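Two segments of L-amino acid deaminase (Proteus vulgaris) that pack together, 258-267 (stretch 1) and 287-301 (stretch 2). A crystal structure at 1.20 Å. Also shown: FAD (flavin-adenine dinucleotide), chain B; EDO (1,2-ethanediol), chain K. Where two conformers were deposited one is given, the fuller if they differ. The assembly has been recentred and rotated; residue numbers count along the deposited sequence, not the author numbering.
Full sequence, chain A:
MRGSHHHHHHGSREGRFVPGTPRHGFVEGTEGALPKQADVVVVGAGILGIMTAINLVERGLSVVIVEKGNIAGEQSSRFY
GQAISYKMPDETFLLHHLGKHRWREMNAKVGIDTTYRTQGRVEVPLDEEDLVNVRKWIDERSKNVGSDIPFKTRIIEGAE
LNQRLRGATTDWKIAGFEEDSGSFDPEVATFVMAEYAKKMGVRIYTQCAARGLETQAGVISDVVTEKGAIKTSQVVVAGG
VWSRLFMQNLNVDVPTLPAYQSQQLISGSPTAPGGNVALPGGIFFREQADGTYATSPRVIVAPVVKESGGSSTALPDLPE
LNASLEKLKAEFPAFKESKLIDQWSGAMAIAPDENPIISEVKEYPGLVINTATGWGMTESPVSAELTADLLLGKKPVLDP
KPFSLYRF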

ATOM      1  N   PRO A 258       2.204  -6.720 -15.250  1.00 15.04           N
ATOM      2  CA  PRO A 258       2.201  -7.486 -14.011  1.00 14.75           C
ATOM      3  C   PRO A 258       3.570  -7.620 -13.350  1.00 14.53           C
ATOM      4  O   PRO A 258       4.600  -7.660 -14.029  1.00 16.01           O
ATOM      5  CB  PRO A 258       1.695  -8.869 -14.451  1.00 16.05           C
ATOM      6  CG  PRO A 258       0.961  -8.624 -15.718  1.00 17.41           C
ATOM      7  CD  PRO A 258       1.733  -7.538 -16.385  1.00 16.32           C
ATOM      8  N   ALA A 259       3.560  -7.671 -12.025  1.00 13.32           N
ATOM      9  CA  ALA A 259       4.724  -8.044 -11.235  1.00 14.06           C
ATOM     10  C   ALA A 259       4.223  -8.933 -10.112  1.00 13.78           C
ATOM     11  O   ALA A 259       3.068  -8.823  -9.692  1.00 14.85           O
ATOM     12  CB  ALA A 259       5.421  -6.813 -10.685  1.00 14.90           C
ATOM     13  N   TYR A 260       5.089  -9.823  -9.641  1.00 13.74           N
ATOM     14  CA  TYR A 260       4.729 -10.786  -8.608  1.00 13.68           C
ATOM     15  C   TYR A 260       5.800 -10.813  -7.535  1.00 13.92           C
ATOM     16  O   TYR A 260       6.982 -10.615  -7.818  1.00 15.78           O
ATOM     17  CB  TYR A 260       4.535 -12.177  -9.215  1.00 14.45           C
ATOM     18  CG  TYR A 260       3.439 -12.206 -10.251  1.00 15.24           C
ATOM     19  CD1 TYR A 260       2.115 -12.436  -9.879  1.00 15.72           C
ATOM     20  CD2 TYR A 260       3.713 -11.973 -11.600  1.00 15.89           C
ATOM     21  CE1 TYR A 260       1.096 -12.446 -10.818  1.00 17.10           C
ATOM     22  CE2 TYR A 260       2.698 -11.984 -12.548  1.00 16.81           C
ATOM     23  CZ  TYR A 260       1.392 -12.223 -12.150  1.00 17.44           C
ATOM     24  OH  TYR A 260       0.373 -12.237 -13.071  1.00 20.87           O
ATOM     25  N   GLN A 261       5.375 -11.055  -6.301  1.00 13.47           N
ATOM     26  CA  GLN A 261       6.276 -11.042  -5.154  1.00 13.59           C
ATOM     27  C   GLN A 261       5.774 -12.022  -4.104  1.00 12.59           C
ATOM     28  O   GLN A 261       4.567 -12.120  -3.870  1.00 12.81           O
ATOM     29  CB  GLN A 261       6.350  -9.619  -4.598  1.00 14.45           C
ATOM     30  CG  GLN A 261       7.348  -9.387  -3.481  1.00 15.76           C
ATOM     31  CD  GLN A 261       7.633  -7.903  -3.288  1.00 16.67           C
ATOM     32  OE1 GLN A 261       8.234  -7.266  -4.145  1.00 18.35           O
ATOM     33  NE2 GLN A 261       7.185  -7.343  -2.180  1.00 16.88           N
ATOM     34  N   SER A 262       6.714 -12.759  -3.508  1.00 12.53           N
ATOM     35  CA  SER A 262       6.406 -13.714  -2.443  0.60 12.54           C
ATOM     36  C   SER A 262       6.618 -13.082  -1.072  1.00 11.66           C
ATOM     37  O   SER A 262       7.396 -12.135  -0.925  1.00 11.83           O
ATOM     38  CB  SER A 262       7.268 -14.971  -2.576  0.60 13.72           C
ATOM     39  OG  SER A 262       6.855 -15.753  -3.682  0.60 15.74           O
ATOM     40  N   GLN A 263       5.910 -13.619  -0.081  1.00 10.91           N
ATOM     41  CA  GLN A 263       5.954 -13.135   1.296  1.00 10.44           C
ATOM     42  C   GLN A 263       5.882 -14.302   2.260  1.00 10.55           C
ATOM     43  O   GLN A 263       5.261 -15.327   1.964  1.00 11.25           O
ATOM     44  CB  GLN A 263       4.772 -12.210   1.576  1.00 10.53           C
ATOM     45  CG  GLN A 263       4.722 -10.947   0.743  1.00 10.96           C
ATOM     46  CD  GLN A 263       5.921 -10.039   0.940  1.00 11.36           C
ATOM     47  OE1 GLN A 263       6.597 -10.058   1.970  1.00 12.35           O
ATOM     48  NE2 GLN A 263       6.192  -9.239  -0.050  1.00 10.84           N
ATOM     49  N   GLN A 264       6.513 -14.127   3.415  1.00 10.14           N
ATOM     50  CA  GLN A 264       6.515 -15.119   4.483  1.00 10.35           C
ATOM     51  C   GLN A 264       6.252 -14.436   5.815  1.00  9.97           C
ATOM     52  O   GLN A 264       6.522 -13.242   5.977  1.00  9.84           O
ATOM     53  CB  GLN A 264       7.860 -15.835   4.543  1.00 11.31           C
ATOM     54  CG  GLN A 264       8.213 -16.578   3.269  1.00 12.31           C
ATOM     55  CD  GLN A 264       9.673 -16.974   3.212  1.00 13.51           C
ATOM     56  OE1 GLN A 264      10.557 -16.130   3.348  1.00 14.33           O
ATOM     57  NE2 GLN A 264       9.935 -18.254   2.988  1.00 14.84           N
ATOM     58  N   LEU A 265       5.713 -15.198   6.759  1.00 10.21           N
ATOM     59  CA  LEU A 265       5.487 -14.725   8.116  1.00 10.30           C
ATOM     60  C   LEU A 265       5.996 -15.799   9.059  1.00 10.55           C
ATOM     61  O   LEU A 265       5.599 -16.960   8.935  1.00 11.51           O
ATOM     62  CB  LEU A 265       4.001 -14.450   8.365  1.00 11.08           C
ATOM     63  CG  LEU A 265       3.636 -13.902   9.753  1.00 11.73           C
ATOM     64  CD1 LEU A 265       4.226 -12.520   9.972  1.00 11.84           C
ATOM     65  CD2 LEU A 265       2.128 -13.866   9.951  1.00 12.94           C
ATOM     66  N   ILE A 266       6.874 -15.415   9.983  1.00 10.52           N
ATOM     67  CA  ILE A 266       7.441 -16.342  10.960  1.00 10.87           C
ATOM     68  C   ILE A 266       7.163 -15.865  12.378  1.00 11.14           C
ATOM     69  O   ILE A 266       6.924 -14.676  12.618  1.00 11.17           O
ATOM     70  CB  ILE A 266       8.959 -16.575  10.736  1.00 11.35           C
ATOM     71  CG1 ILE A 266       9.781 -15.300  10.984  1.00 11.84           C
ATOM     72  CG2 ILE A 266       9.188 -17.126   9.331  1.00 12.02           C
ATOM     73  CD1 ILE A 266      11.282 -15.509  10.934  1.00 12.37           C
ATOM     74  N   SER A 267       7.199 -16.800  13.321  1.00 12.01           N
ATOM     75  CA  SER A 267       6.996 -16.466  14.721  1.00 13.27           C
ATOM     76  C   SER A 267       8.195 -15.702  15.271  1.00 13.69           C
ATOM     77  O   SER A 267       9.293 -15.722  14.700  1.00 13.68           O
ATOM     78  CB  SER A 267       6.713 -17.715  15.558  1.00 14.13           C
ATOM     79  OG  SER A 267       7.809 -18.612  15.560  1.00 15.31           O
ATOM     80  N   GLU A 287       9.402  -6.525  11.938  1.00  8.41           N
ATOM     81  CA  GLU A 287       8.597  -6.943  13.078  1.00  8.80           C
ATOM     82  C   GLU A 287       7.174  -6.409  12.949  1.00  8.65           C
ATOM     83  O   GLU A 287       6.965  -5.221  12.711  1.00  8.77           O
ATOM     84  CB  GLU A 287       9.201  -6.462  14.390  1.00  9.89           C
ATOM     85  CG  GLU A 287       8.553  -7.143  15.587  1.00 11.36           C
ATOM     86  CD  GLU A 287       9.048  -6.653  16.926  1.00 12.93           C
ATOM     87  OE1 GLU A 287       9.688  -5.586  16.989  1.00 13.70           O
ATOM     88  OE2 GLU A 287       8.767  -7.343  17.925  1.00 14.63           O
ATOM     89  N   GLN A 288       6.207  -7.306  13.122  1.00  8.55           N
ATOM     90  CA  GLN A 288       4.792  -6.951  13.157  1.00  8.53           C
ATOM     91  C   GLN A 288       4.390  -6.479  14.552  1.00  9.04           C
ATOM     92  O   GLN A 288       5.143  -6.624  15.515  1.00  9.37           O
ATOM     93  CB  GLN A 288       3.942  -8.154  12.754  1.00  8.92           C
ATOM     94  CG  GLN A 288       4.222  -8.661  11.354  1.00  9.33           C
ATOM     95  CD  GLN A 288       2.959  -9.136  10.662  1.00  9.56           C
ATOM     96  OE1 GLN A 288       2.251 -10.022  11.146  1.00 12.10           O
ATOM     97  NE2 GLN A 288       2.656  -8.545   9.547  1.00  8.59           N
ATOM     98  N   ALA A 289       3.185  -5.929  14.662  1.00  9.21           N
ATOM     99  CA  ALA A 289       2.722  -5.339  15.918  1.00  9.92           C
ATOM    100  C   ALA A 289       2.575  -6.360  17.048  1.00 10.52           C
ATOM    101  O   ALA A 289       2.645  -5.991  18.218  1.00 12.25           O
ATOM    102  CB  ALA A 289       1.415  -4.590  15.701  1.00 10.35           C
ATOM    103  N   ASP A 290       2.389  -7.631  16.688  1.00 10.53           N
ATOM    104  CA  ASP A 290       2.290  -8.724  17.664  1.00 11.51           C
ATOM    105  C   ASP A 290       3.601  -9.479  17.916  1.00 11.68           C
ATOM    106  O   ASP A 290       3.592 -10.498  18.595  1.00 12.96           O
ATOM    107  CB  ASP A 290       1.184  -9.711  17.241  1.00 12.07           C
ATOM    108  CG  ASP A 290       1.504 -10.464  15.954  1.00 12.18           C
ATOM    109  OD1 ASP A 290       2.513 -10.144  15.286  1.00 11.59           O
ATOM    110  OD2 ASP A 290       0.728 -11.377  15.608  1.00 13.40           O
ATOM    111  N   GLY A 291       4.713  -9.004  17.357  1.00 10.86           N
ATOM    112  CA  GLY A 291       6.015  -9.642  17.556  1.00 10.93           C
ATOM    113  C   GLY A 291       6.360 -10.762  16.590  1.00 10.85           C
ATOM    114  O   GLY A 291       7.451 -11.315  16.673  1.00 11.53           O
ATOM    115  N   THR A 292       5.450 -11.112  15.681  1.00 10.36           N
ATOM    116  CA  THR A 292       5.798 -11.973  14.551  1.00 10.51           C
ATOM    117  C   THR A 292       6.650 -11.153  13.577  1.00  9.72           C
ATOM    118  O   THR A 292       6.753  -9.929  13.710  1.00 10.28           O
ATOM    119  CB  THR A 292       4.548 -12.542  13.847  1.00 10.61           C
ATOM    120  OG1 THR A 292       3.730 -11.475  13.357  1.00 10.74           O
ATOM    121  CG2 THR A 292       3.735 -13.418  14.804  1.00 11.21           C
ATOM    122  N   TYR A 293       7.267 -11.828  12.611  1.00  9.78           N
ATOM    123  CA  TYR A 293       8.141 -11.175  11.636  1.00  9.76           C
ATOM    124  C   TYR A 293       7.763 -11.511  10.207  1.00  9.37           C
ATOM    125  O   TYR A 293       7.724 -12.686   9.820  1.00 10.39           O
ATOM    126  CB  TYR A 293       9.606 -11.553  11.868  1.00 10.15           C
ATOM    127  CG  TYR A 293      10.250 -10.782  12.991  1.00 10.25           C
ATOM    128  CD1 TYR A 293      10.003 -11.116  14.320  1.00 10.46           C
ATOM    129  CD2 TYR A 293      11.099  -9.706  12.730  1.00 10.22           C
ATOM    130  CE1 TYR A 293      10.586 -10.407  15.360  1.00 10.77           C
ATOM    131  CE2 TYR A 293      11.688  -8.990  13.761  1.00 10.48           C
ATOM    132  CZ  TYR A 293      11.428  -9.343  15.073  1.00 10.53           C
ATOM    133  OH  TYR A 293      12.013  -8.630  16.093  1.00 11.17           O
ATOM    134  N   ALA A 294       7.512 -10.466   9.429  1.00  9.10           N
ATOM    135  CA  ALA A 294       7.390 -10.577   7.990  1.00  9.03           C
ATOM    136  C   ALA A 294       8.787 -10.683   7.387  1.00  9.13           C
ATOM    137  O   ALA A 294       9.714 -10.016   7.836  1.00  9.26           O
ATOM    138  CB  ALA A 294       6.667  -9.364   7.440  1.00  8.93           C
ATOM    139  N   THR A 295       8.929 -11.530   6.376  1.00  9.79           N
ATOM    140  CA  THR A 295      10.197 -11.684   5.659  1.00 10.79           C
ATOM    141  C   THR A 295       9.927 -12.219   4.259  1.00 12.19           C
ATOM    142  O   THR A 295       8.848 -12.715   3.980  1.00 12.34           O
ATOM    143  CB  THR A 295      11.172 -12.620   6.420  1.00 10.87           C
ATOM    144  OG1 THR A 295      12.411 -12.733   5.707  1.00 11.78           O
ATOM    145  CG2 THR A 295      10.580 -14.013   6.621  1.00 11.29           C
ATOM    146  N   SER A 296      10.928 -12.135   3.392  1.00 14.15           N
ATOM    147  CA  SER A 296      10.828 -12.648   2.021  1.00 15.05           C
ATOM    148  C   SER A 296      12.196 -12.584   1.356  1.00 15.80           C
ATOM    149  O   SER A 296      12.994 -11.734   1.722  1.00 14.34           O
ATOM    150  CB  SER A 296       9.830 -11.811   1.218  1.00 15.94           C
ATOM    151  OG  SER A 296       9.949 -12.019  -0.176  1.00 16.71           O
ATOM    152  N   PRO A 297      12.470 -13.466   0.369  1.00 16.77           N
ATOM    153  CA  PRO A 297      13.733 -13.331  -0.377  1.00 17.37           C
ATOM    154  C   PRO A 297      13.864 -12.042  -1.205  1.00 18.60           C
ATOM    155  O   PRO A 297      14.980 -11.650  -1.535  1.00 18.34           O
ATOM    156  CB  PRO A 297      13.736 -14.559  -1.297  1.00 18.04           C
ATOM    157  CG  PRO A 297      12.316 -14.995  -1.378  1.00 17.57           C
ATOM    158  CD  PRO A 297      11.720 -14.668  -0.044  1.00 16.02           C
ATOM    159  N   ARG A 298      12.741 -11.412  -1.550  1.00 18.13           N
ATOM    160  CA  ARG A 298      12.745 -10.135  -2.266  1.00 18.91           C
ATOM    161  C   ARG A 298      11.451  -9.376  -1.960  1.00 22.07           C
ATOM    162  O   ARG A 298      10.357  -9.902  -2.178  1.00 18.59           O
ATOM    163  CB  ARG A 298      12.878 -10.372  -3.771  1.00 17.09           C
ATOM    164  CG  ARG A 298      13.147  -9.111  -4.577  1.00 13.75           C
ATOM    165  CD  ARG A 298      13.104  -9.365  -6.078  1.00 27.14           C
ATOM    166  NE  ARG A 298      14.254 -10.139  -6.558  1.00 33.38           N
ATOM    167  CZ  ARG A 298      15.414  -9.636  -6.998  1.00 40.25           C
ATOM    168  NH1 ARG A 298      15.642  -8.321  -7.038  1.00 42.94           N
ATOM    169  NH2 ARG A 298      16.369 -10.470  -7.406  1.00 43.00           N
ATOM    170  N   VAL A 299      11.588  -8.145  -1.464  1.00 21.96           N
ATOM    171  CA  VAL A 299      10.432  -7.318  -1.051  1.00 23.65           C
ATOM    172  C   VAL A 299      10.196  -6.047  -1.880  1.00 23.46           C
ATOM    173  O   VAL A 299       9.186  -5.370  -1.668  1.00 22.17           O
ATOM    174  CB  VAL A 299      10.487  -6.938   0.454  1.00 24.49           C
ATOM    175  CG1 VAL A 299      10.375  -8.183   1.316  1.00 24.68           C
ATOM    176  CG2 VAL A 299      11.745  -6.149   0.805  1.00 23.51           C
ATOM    177  N   ILE A 300      11.100  -5.720  -2.802  1.00 23.79           N
ATOM    178  CA  ILE A 300      10.931  -4.570  -3.703  1.00 23.87           C
ATOM    179  C   ILE A 300      11.224  -5.044  -5.134  1.00 27.08           C
ATOM    180  O   ILE A 300      12.342  -5.470  -5.428  1.00 29.13           O
ATOM    181  CB  ILE A 300      11.832  -3.367  -3.294  1.00 18.95           C
ATOM    182  CG1 ILE A 300      11.472  -2.872  -1.876  1.00 12.91           C
ATOM    183  CG2 ILE A 300      11.693  -2.221  -4.296  1.00 21.18           C
ATOM    184  CD1 ILE A 300      12.406  -1.846  -1.292  1.00  8.10           C
ATOM    185  N   VAL A 301      10.214  -4.987  -6.005  1.00 27.82           N
ATOM    186  CA  VAL A 301      10.374  -5.385  -7.422  1.00 30.28           C
ATOM    187  C   VAL A 301      11.270  -4.407  -8.189  1.00 30.92           C
ATOM    188  O   VAL A 301      11.249  -3.200  -7.941  1.00 31.41           O
ATOM    189  CB  VAL A 301       9.028  -5.562  -8.185  1.00 31.99           C
ATOM    190  CG1 VAL A 301       8.225  -6.718  -7.616  1.00 33.09           C
ATOM    191  CG2 VAL A 301       8.200  -4.283  -8.220  1.00 32.81           C
TER
HETATM  192  PA  FAD B 501      -6.340  -4.141  -4.315  1.00  8.44           P
HETATM  193  O1A FAD B 501      -5.905  -5.358  -5.141  1.00  9.40           O
HETATM  194  O2A FAD B 501      -6.092  -4.279  -2.825  1.00  8.55           O
HETATM  195  O5B FAD B 501      -7.895  -3.850  -4.467  1.00  8.65           O
HETATM  196  C5B FAD B 501      -8.537  -3.711  -5.727  1.00  9.00           C
HETATM  197  C4B FAD B 501      -9.912  -4.330  -5.554  1.00  9.26           C
HETATM  198  O4B FAD B 501     -10.686  -4.076  -6.744  1.00  9.35           O
HETATM  199  C3B FAD B 501      -9.838  -5.849  -5.386  1.00  9.27           C
HETATM  200  O3B FAD B 501     -10.378  -6.221  -4.119  1.00  9.19           O
HETATM  201  C2B FAD B 501     -10.641  -6.362  -6.591  1.00  9.48           C
HETATM  202  O2B FAD B 501     -11.367  -7.577  -6.321  1.00  9.44           O
HETATM  203  C1B FAD B 501     -11.541  -5.185  -6.918  1.00  9.50           C
HETATM  204  N9A FAD B 501     -12.029  -5.121  -8.300  1.00  9.61           N
HETATM  205  C8A FAD B 501     -11.307  -5.198  -9.399  1.00  9.95           C
HETATM  206  N7A FAD B 501     -12.060  -5.042 -10.508  1.00 10.19           N
HETATM  207  C5A FAD B 501     -13.295  -4.868 -10.058  1.00  9.81           C
HETATM  208  C6A FAD B 501     -14.603  -4.653 -10.671  1.00  9.91           C
HETATM  209  N6A FAD B 501     -14.727  -4.601 -12.013  1.00 10.37           N
HETATM  210  N1A FAD B 501     -15.676  -4.502  -9.870  1.00  9.86           N
HETATM  211  C2A FAD B 501     -15.565  -4.528  -8.535  1.00  9.92           C
HETATM  212  N3A FAD B 501     -14.408  -4.743  -7.898  1.00  9.89           N
HETATM  213  C4A FAD B 501     -13.286  -4.905  -8.611  1.00  9.75           C
HETATM  214  N1  FAD B 501       2.804  -1.297  -0.490  1.00  9.02           N
HETATM  215  C2  FAD B 501       3.404  -0.649   0.514  1.00  8.86           C
HETATM  216  O2  FAD B 501       3.117   0.549   0.688  1.00  8.78           O
HETATM  217  N3  FAD B 501       4.301  -1.277   1.313  1.00  8.78           N
HETATM  218  C4  FAD B 501       4.680  -2.551   1.164  1.00  8.97           C
HETATM  219  O4  FAD B 501       5.478  -3.070   1.932  1.00  8.91           O
HETATM  220  C4X FAD B 501       4.086  -3.331   0.069  1.00  9.35           C
HETATM  221  N5  FAD B 501       4.434  -4.615  -0.212  1.00  9.57           N
HETATM  222  C5X FAD B 501       3.729  -5.319  -1.104  1.00  9.73           C
HETATM  223  C6  FAD B 501       3.919  -6.694  -1.256  1.00  9.99           C
HETATM  224  C7  FAD B 501       3.151  -7.452  -2.135  1.00  9.97           C
HETATM  225  C7M FAD B 501       3.345  -8.948  -2.239  1.00 10.31           C
HETATM  226  C8  FAD B 501       2.119  -6.793  -2.948  1.00 10.07           C
HETATM  227  C8M FAD B 501       1.233  -7.572  -3.891  1.00 10.78           C
HETATM  228  C9  FAD B 501       1.943  -5.414  -2.814  1.00  9.78           C
HETATM  229  C9A FAD B 501       2.706  -4.656  -1.934  1.00  9.36           C
HETATM  230  N10 FAD B 501       2.527  -3.273  -1.803  1.00  9.06           N
HETATM  231  C10 FAD B 501       3.103  -2.585  -0.738  1.00  9.12           C
HETATM  232  C1' FAD B 501       1.597  -2.553  -2.649  1.00  8.82           C
HETATM  233  C2' FAD B 501       0.229  -2.421  -2.079  1.00  8.75           C
HETATM  234  O2' FAD B 501      -0.136  -3.652  -1.465  1.00  8.78           O
HETATM  235  C3' FAD B 501      -0.704  -2.064  -3.231  1.00  8.58           C
HETATM  236  O3' FAD B 501      -0.189  -0.945  -4.000  1.00  8.36           O
HETATM  237  C4' FAD B 501      -2.096  -1.694  -2.776  1.00  8.46           C
HETATM  238  O4' FAD B 501      -2.611  -2.703  -1.886  1.00  8.40           O
HETATM  239  C5' FAD B 501      -3.008  -1.559  -3.982  1.00  8.42           C
HETATM  240  O5' FAD B 501      -4.311  -1.267  -3.474  1.00  8.18           O
HETATM  241  P   FAD B 501      -5.567  -1.301  -4.496  1.00  8.24           P
HETATM  242  O1P FAD B 501      -6.774  -0.896  -3.705  1.00  8.32           O
HETATM  243  O2P FAD B 501      -5.204  -0.561  -5.766  1.00  8.60           O
HETATM  244  O3P FAD B 501      -5.618  -2.857  -4.963  1.00  8.52           O
HETATM  245  C1  EDO K 510       6.377  -3.361  -2.758  1.00 23.28           C
HETATM  246  O1  EDO K 510       6.348  -2.259  -1.843  1.00 23.18           O
HETATM  247  C2  EDO K 510       7.273  -3.038  -3.951  1.00 23.87           C
HETATM  248  O2  EDO K 510       7.586  -4.230  -4.689  1.00 24.56           O
HETATM  249  O   HOH W   1       9.558 -12.415  -3.549  1.00 18.77           O
HETATM  250  O   HOH W   2      13.011 -14.964   4.026  1.00 16.34           O

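Residues 258-266 form an extended strand, and the short strand at 293-295 runs beside it antiparallel, its direction at 154° to the first and the axes approaching to 4.7 Å. Two hydrogen-bonded pairs fix the register. Ile266 and Tyr293 exchange bonds in both directions, Ile266 N to Tyr293 O and Tyr293 N to Ile266 O, each 2.9 Å and nearly straight. Gln264 and Thr295 do likewise, with Gln264 N to Thr295 O at 2.8 Å and Thr295 N to Gln264 O at 3.0 Å. Between them lies the non-hydrogen-bonded pair Leu265-Ala294, whose CA atoms are 4.6 Å apart.

Just before this ladder, a type I turn from Gln288 to Gly291 reverses the chain. Gly291, at phi 87°, suits its position because a CB there would jam against the preceding carbonyl oxygen. Asp290 OD1 accepts from Thr292 N (3.1 Å) and Thr292 OG1 (2.6 Å), bracing the exit from the turn.

On one face of the sheet, Ile266 CG1 packs 3.9 Å from Tyr293 CB; beside them, Gln264 CB lies 3.9 Å from Thr295 CG2. Ile266 and Thr295 are beta-branched, a shape that suits an extended strand; the polar ends of Gln264 and Thr295 share water 2, which donates to Gln264 OE1 (2.8 Å) and Thr295 OG1 (2.9 Å). On the other face lie Leu265 and the small Ala294; the end of the Leu265 side chain comes nearer the second stretch, with Leu265 CD1 3.6 Å from Thr292 OG1.

Beyond the ladder the backbones separate, and longer links take over. Water 1 accepts from Ser262 N (2.9 Å) and donates to Arg298 O (3.0 Å). Gln261, extended through chi2, spans the wider gap: its NE2 makes a weak hydrogen bond to Val299 O (2.9 Å). Finally, Ala259 CB meets Val301 CG1 at 4.2 Å, a modest apolar contact.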